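Local coordinates for immunomodulatory active chitinase (Trichuris suis, PDB 6G9C), which probably hydrolyses and binds chitin as a secreted family 18 glycosyl hydrolase with immunomodulatory activity, at residues N49-L61 and F375-Y388. Numbering follows the deposited sequence.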
loop_
_atom_site.group_PDB
_atom_site.type_symbol
_atom_site.label_atom_id
_atom_site.label_comp_id
_atom_site.label_asym_id
_atom_site.label_seq_id
_atom_site.Cartn_x
_atom_site.Cartn_y
_atom_site.Cartn_z
ATOM N N ASN A 49 11.354 -13.772 -22.842
ATOM C CA ASN A 49 11.406 -12.339 -22.574
ATOM C C ASN A 49 10.093 -11.632 -22.879
ATOM O O ASN A 49 10.005 -10.413 -22.686
ATOM C CB ASN A 49 12.555 -11.691 -23.363
ATOM C CG ASN A 49 13.925 -12.116 -22.857
ATOM O OD1 ASN A 49 14.074 -12.541 -21.709
ATOM N ND2 ASN A 49 14.940 -12.007 -23.718
ATOM N N GLY A 50 9.075 -12.365 -23.344
ATOM C CA GLY A 50 7.731 -11.823 -23.430
ATOM C C GLY A 50 6.925 -11.947 -22.158
ATOM O O GLY A 50 5.877 -11.300 -22.035
ATOM N N LYS A 51 7.365 -12.778 -21.212
ATOM C CA LYS A 51 6.609 -12.908 -19.970
ATOM C C LYS A 51 6.622 -11.595 -19.195
ATOM O O LYS A 51 7.690 -11.047 -18.907
ATOM C CB LYS A 51 7.177 -14.027 -19.109
ATOM C CG LYS A 51 6.405 -14.238 -17.806
ATOM C CD LYS A 51 7.248 -15.004 -16.799
ATOM C CE LYS A 51 6.501 -15.231 -15.492
ATOM N NZ LYS A 51 5.510 -16.329 -15.620
ATOM N N TYR A 52 5.430 -11.093 -18.852
ATOM C CA TYR A 52 5.291 -9.811 -18.168
ATOM C C TYR A 52 4.829 -10.051 -16.739
ATOM O O TYR A 52 3.768 -10.647 -16.512
ATOM C CB TYR A 52 4.318 -8.882 -18.898
ATOM C CG TYR A 52 4.342 -7.458 -18.368
ATOM C CD1 TYR A 52 3.594 -7.091 -17.236
ATOM C CD2 TYR A 52 5.118 -6.484 -18.988
ATOM C CE1 TYR A 52 3.635 -5.786 -16.749
ATOM C CE2 TYR A 52 5.167 -5.188 -18.511
ATOM C CZ TYR A 52 4.426 -4.842 -17.397
ATOM O OH TYR A 52 4.488 -3.544 -16.952
ATOM N N ASN A 53 5.625 -9.566 -15.780
ATOM C CA ASN A 53 5.356 -9.589 -14.351
ATOM C C ASN A 53 5.074 -8.184 -13.838
ATOM O O ASN A 53 5.571 -7.204 -14.405
ATOM C CB ASN A 53 6.545 -10.166 -13.571
ATOM C CG ASN A 53 6.922 -11.552 -14.032
ATOM O OD1 ASN A 53 6.051 -12.374 -14.327
ATOM N ND2 ASN A 53 8.226 -11.820 -14.107
ATOM N N PRO A 54 4.291 -8.053 -12.762
ATOM C CA PRO A 54 4.022 -6.718 -12.200
ATOM C C PRO A 54 5.277 -5.926 -11.870
ATOM O O PRO A 54 5.289 -4.700 -12.042
ATOM C CB PRO A 54 3.216 -7.034 -10.930
ATOM C CG PRO A 54 2.530 -8.325 -11.243
ATOM C CD PRO A 54 3.554 -9.110 -12.046
ATOM N N GLU A 55 6.353 -6.591 -11.435
ATOM C CA GLU A 55 7.574 -5.868 -11.112
ATOM C C GLU A 55 8.273 -5.330 -12.350
ATOM O O GLU A 55 9.254 -4.589 -12.214
ATOM C CB GLU A 55 8.525 -6.765 -10.316
ATOM C CG GLU A 55 8.880 -8.075 -11.002
ATOM C CD GLU A 55 7.919 -9.206 -10.656
ATOM O OE1 GLU A 55 6.790 -8.918 -10.188
ATOM O OE2 GLU A 55 8.304 -10.384 -10.847
ATOM N N HIS A 56 7.815 -5.701 -13.547
ATOM C CA HIS A 56 8.341 -5.108 -14.768
ATOM C C HIS A 56 7.822 -3.698 -15.007
ATOM O O HIS A 56 8.367 -2.999 -15.872
ATOM C CB HIS A 56 8.018 -6.003 -15.972
ATOM C CG HIS A 56 8.831 -7.260 -16.022
ATOM N ND1 HIS A 56 8.299 -8.483 -16.370
ATOM C CD2 HIS A 56 10.144 -7.483 -15.759
ATOM C CE1 HIS A 56 9.247 -9.403 -16.329
ATOM N NE2 HIS A 56 10.376 -8.824 -15.954
ATOM N N TYR A 57 6.783 -3.270 -14.282
ATOM C CA TYR A 57 6.307 -1.896 -14.392
ATOM C C TYR A 57 7.425 -0.938 -13.989
ATOM O O TYR A 57 8.280 -1.261 -13.161
ATOM C CB TYR A 57 5.067 -1.670 -13.505
ATOM C CG TYR A 57 4.595 -0.227 -13.507
ATOM C CD1 TYR A 57 3.884 0.284 -14.590
ATOM C CD2 TYR A 57 4.906 0.635 -12.451
ATOM C CE1 TYR A 57 3.470 1.604 -14.619
ATOM C CE2 TYR A 57 4.484 1.965 -12.467
ATOM C CZ TYR A 57 3.789 2.441 -13.558
ATOM O OH TYR A 57 3.380 3.757 -13.601
ATOM N N GLN A 58 7.440 0.241 -14.604
ATOM C CA GLN A 58 8.479 1.233 -14.358
ATOM C C GLN A 58 7.844 2.477 -13.754
ATOM O O GLN A 58 6.892 3.022 -14.319
ATOM C CB GLN A 58 9.217 1.576 -15.658
ATOM C CG GLN A 58 10.202 2.736 -15.555
ATOM C CD GLN A 58 11.061 2.849 -16.815
ATOM O OE1 GLN A 58 11.887 1.980 -17.099
ATOM N NE2 GLN A 58 10.831 3.898 -17.592
ATOM N N ALA A 59 8.375 2.923 -12.610
ATOM C CA ALA A 59 7.802 4.056 -11.892
ATOM C C ALA A 59 7.609 5.260 -12.809
ATOM O O ALA A 59 8.476 5.582 -13.631
ATOM C CB ALA A 59 8.696 4.436 -10.707
ATOM N N ASN A 60 6.442 5.902 -12.677
ATOM C CA ASN A 60 6.036 7.139 -13.347
ATOM C C ASN A 60 5.682 6.964 -14.820
ATOM O O ASN A 60 5.442 7.955 -15.514
ATOM C CB ASN A 60 7.103 8.227 -13.196
ATOM C CG ASN A 60 7.278 8.647 -11.760
ATOM O OD1 ASN A 60 6.299 8.912 -11.066
ATOM N ND2 ASN A 60 8.519 8.683 -11.294
ATOM N N LEU A 61 5.657 5.733 -15.323
ATOM C CA LEU A 61 5.161 5.483 -16.671
ATOM C C LEU A 61 3.715 5.954 -16.826
ATOM O O LEU A 61 3.370 6.636 -17.800
ATOM C CB LEU A 61 5.264 3.989 -16.947
ATOM C CG LEU A 61 5.628 3.392 -18.283
ATOM C CD1 LEU A 61 6.892 4.013 -18.816
ATOM C CD2 LEU A 61 5.779 1.894 -18.068
ATOM N N PHE A 375 9.256 -3.891 -23.078
ATOM C CA PHE A 375 9.318 -3.512 -21.666
ATOM C C PHE A 375 10.624 -3.917 -20.991
ATOM O O PHE A 375 10.961 -3.353 -19.943
ATOM C CB PHE A 375 8.119 -4.085 -20.890
ATOM C CG PHE A 375 7.999 -5.576 -20.961
ATOM C CD1 PHE A 375 7.279 -6.172 -21.987
ATOM C CD2 PHE A 375 8.589 -6.383 -19.992
ATOM C CE1 PHE A 375 7.154 -7.547 -22.062
ATOM C CE2 PHE A 375 8.470 -7.764 -20.055
ATOM C CZ PHE A 375 7.746 -8.347 -21.097
ATOM N N LEU A 376 11.371 -4.867 -21.554
ATOM C CA LEU A 376 12.713 -5.149 -21.052
ATOM C C LEU A 376 13.790 -4.385 -21.802
ATOM O O LEU A 376 14.956 -4.436 -21.397
ATOM C CB LEU A 376 13.036 -6.647 -21.136
ATOM C CG LEU A 376 12.122 -7.649 -20.419
ATOM C CD1 LEU A 376 12.683 -9.064 -20.593
ATOM C CD2 LEU A 376 11.926 -7.307 -18.940
ATOM N N GLY A 377 13.435 -3.683 -22.876
ATOM C CA GLY A 377 14.452 -3.115 -23.751
ATOM C C GLY A 377 15.342 -4.135 -24.429
ATOM O O GLY A 377 16.470 -3.805 -24.812
ATOM N N SER A 378 14.871 -5.373 -24.597
ATOM C CA SER A 378 15.718 -6.465 -25.079
ATOM C C SER A 378 15.463 -6.849 -26.531
ATOM O O SER A 378 16.257 -7.615 -27.098
ATOM C CB SER A 378 15.525 -7.710 -24.203
ATOM O OG SER A 378 14.238 -8.280 -24.430
ATOM N N PHE A 379 14.382 -6.360 -27.141
ATOM C CA PHE A 379 14.040 -6.742 -28.503
ATOM C C PHE A 379 14.421 -5.704 -29.549
ATOM O O PHE A 379 14.722 -6.081 -30.683
ATOM C CB PHE A 379 12.536 -7.016 -28.617
ATOM C CG PHE A 379 12.099 -8.310 -27.989
ATOM C CD1 PHE A 379 12.169 -9.501 -28.706
ATOM C CD2 PHE A 379 11.600 -8.337 -26.690
ATOM C CE1 PHE A 379 11.756 -10.700 -28.139
ATOM C CE2 PHE A 379 11.174 -9.532 -26.115
ATOM C CZ PHE A 379 11.260 -10.716 -26.840
ATOM N N CYS A 380 14.391 -4.413 -29.222
ATOM C CA CYS A 380 14.647 -3.369 -30.206
ATOM C C CYS A 380 16.069 -2.830 -30.082
ATOM O O CYS A 380 16.622 -2.724 -28.982
ATOM C CB CYS A 380 13.653 -2.216 -30.051
ATOM S SG CYS A 380 11.898 -2.699 -29.938
ATOM N N THR A 381 16.655 -2.456 -31.221
ATOM C CA THR A 381 18.006 -1.896 -31.213
ATOM C C THR A 381 18.047 -0.390 -31.439
ATOM O O THR A 381 18.985 0.262 -30.979
ATOM C CB THR A 381 18.880 -2.574 -32.270
ATOM O OG1 THR A 381 18.528 -2.088 -33.574
ATOM C CG2 THR A 381 18.706 -4.083 -32.223
ATOM N N GLU A 382 17.049 0.188 -32.114
ATOM C CA GLU A 382 17.136 1.599 -32.484
ATOM C C GLU A 382 17.003 2.544 -31.295
ATOM O O GLU A 382 17.276 3.740 -31.453
ATOM C CB GLU A 382 16.077 1.936 -33.543
ATOM C CG GLU A 382 14.796 2.547 -32.981
ATOM C CD GLU A 382 13.692 2.680 -34.019
ATOM O OE1 GLU A 382 13.578 1.778 -34.861
ATOM O OE2 GLU A 382 12.929 3.667 -33.976
ATOM N N HIS A 383 16.604 2.052 -30.118
ATOM C CA HIS A 383 16.466 2.888 -28.929
ATOM C C HIS A 383 17.611 2.715 -27.930
ATOM O O HIS A 383 17.562 3.308 -26.845
ATOM C CB HIS A 383 15.126 2.608 -28.221
ATOM C CG HIS A 383 13.994 2.280 -29.150
ATOM N ND1 HIS A 383 13.377 3.228 -29.940
ATOM C CD2 HIS A 383 13.354 1.111 -29.397
ATOM C CE1 HIS A 383 12.414 2.656 -30.640
ATOM N NE2 HIS A 383 12.380 1.372 -30.329
ATOM N N ASN A 384 18.627 1.915 -28.261
ATOM C CA ASN A 384 19.793 1.693 -27.393
ATOM C C ASN A 384 19.402 1.077 -26.050
ATOM O O ASN A 384 19.913 1.463 -24.998
ATOM C CB ASN A 384 20.592 2.982 -27.180
ATOM C CG ASN A 384 20.839 3.739 -28.471
ATOM O OD1 ASN A 384 21.701 3.367 -29.268
ATOM N ND2 ASN A 384 20.089 4.815 -28.678
ATOM N N GLY A 385 18.504 0.097 -26.083
ATOM C CA GLY A 385 18.147 -0.628 -24.881
ATOM C C GLY A 385 17.172 0.080 -23.970
ATOM O O GLY A 385 16.978 -0.362 -22.830
ATOM N N LYS A 386 16.586 1.185 -24.418
ATOM C CA LYS A 386 15.598 1.880 -23.612
ATOM C C LYS A 386 14.433 0.947 -23.316
ATOM O O LYS A 386 13.933 0.253 -24.209
ATOM C CB LYS A 386 15.105 3.132 -24.342
ATOM C CG LYS A 386 14.190 4.038 -23.523
ATOM C CD LYS A 386 13.719 5.224 -24.354
ATOM C CE LYS A 386 12.926 6.225 -23.528
ATOM N NZ LYS A 386 12.476 7.377 -24.370
ATOM N N LYS A 387 14.022 0.911 -22.052
ATOM C CA LYS A 387 12.803 0.204 -21.683
ATOM C C LYS A 387 11.595 1.059 -22.025
ATOM O O LYS A 387 11.620 2.285 -21.873
ATOM C CB LYS A 387 12.796 -0.141 -20.190
ATOM C CG LYS A 387 13.899 -1.118 -19.785
ATOM C CD LYS A 387 14.117 -1.133 -18.280
ATOM C CE LYS A 387 15.478 -1.714 -17.939
ATOM N NZ LYS A 387 16.594 -0.766 -18.240
ATOM N N TYR A 388 10.533 0.398 -22.478
ATOM C CA TYR A 388 9.272 1.052 -22.813
ATOM C C TYR A 388 9.487 2.196 -23.804
ATOM O O TYR A 388 9.154 3.355 -23.497
ATOM C CB TYR A 388 8.580 1.560 -21.558
ATOM C CG TYR A 388 8.132 0.496 -20.592
ATOM C CD1 TYR A 388 6.927 -0.175 -20.793
ATOM C CD2 TYR A 388 8.901 0.183 -19.454
ATOM C CE1 TYR A 388 6.494 -1.130 -19.914
ATOM C CE2 TYR A 388 8.475 -0.786 -18.559
ATOM C CZ TYR A 388 7.256 -1.427 -18.797
ATOM O OH TYR A 388 6.797 -2.390 -17.926
HETATM O O HOH W 1 14.712 -10.761 -26.174
HETATM O O HOH W 2 10.652 -3.657 -17.212
HETATM O O HOH W 3 12.259 4.212 -20.125
#
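Y388 reaches into the loop 49-61 with its phenol oxygen, which is gripped twice: Y388 OH donates to H56 O at 2.7 Å and accepts from Y52 OH at 2.8 Å. The first bond is bent, with a C=O...donor angle of 114° and the donor lifted well out of the carbonyl plane. L61 CD2 sits over the centre of one face of the Y388 ring, 3.5 Å from its centroid and almost along the ring normal, a CH-pi contact; F375 CA lies over the opposite face, so the ring is sandwiched. F375 makes the next set of contacts. Its CG sits between the backbone N and carbonyl carbon (chi1 58°), which turns the ring toward Y52, whose edge meets its face in a T-shaped pair with centroids 4.8 Å apart and planes at 71°. The F375 edge faces the backbone carbonyls of G50 and K51, with F375 CZ 3.5 Å from K51 O. H56 completes the aromatic cluster obliquely, and L376 CD2 packs over its imidazole face, 4.0 Å from the centroid.

In the next shell, N53 N donates to H56 ND1 at 2.9 Å, nearly straight but with the donor tilted from the imidazole plane, which limits the ring's rotation. Water joins the backbones too, donating to both H56 O and F375 O, so that H56 O accepts from a tyrosine and a water. At the more exposed side chains, further waters link N49 ND2 to S378 OG and Q58 NE2 to K387 O.

The contact ties two loops of the TIM-barrel fold: loop 49-61 follows strand 34-40, while loop 375-388 comes after strand 364-368, the parallel neighbour of that strand. P54 rests on helix 85-94, L61 touches helix 392-398, and the C380-C315 disulfide fastens the second loop to helix 311-319.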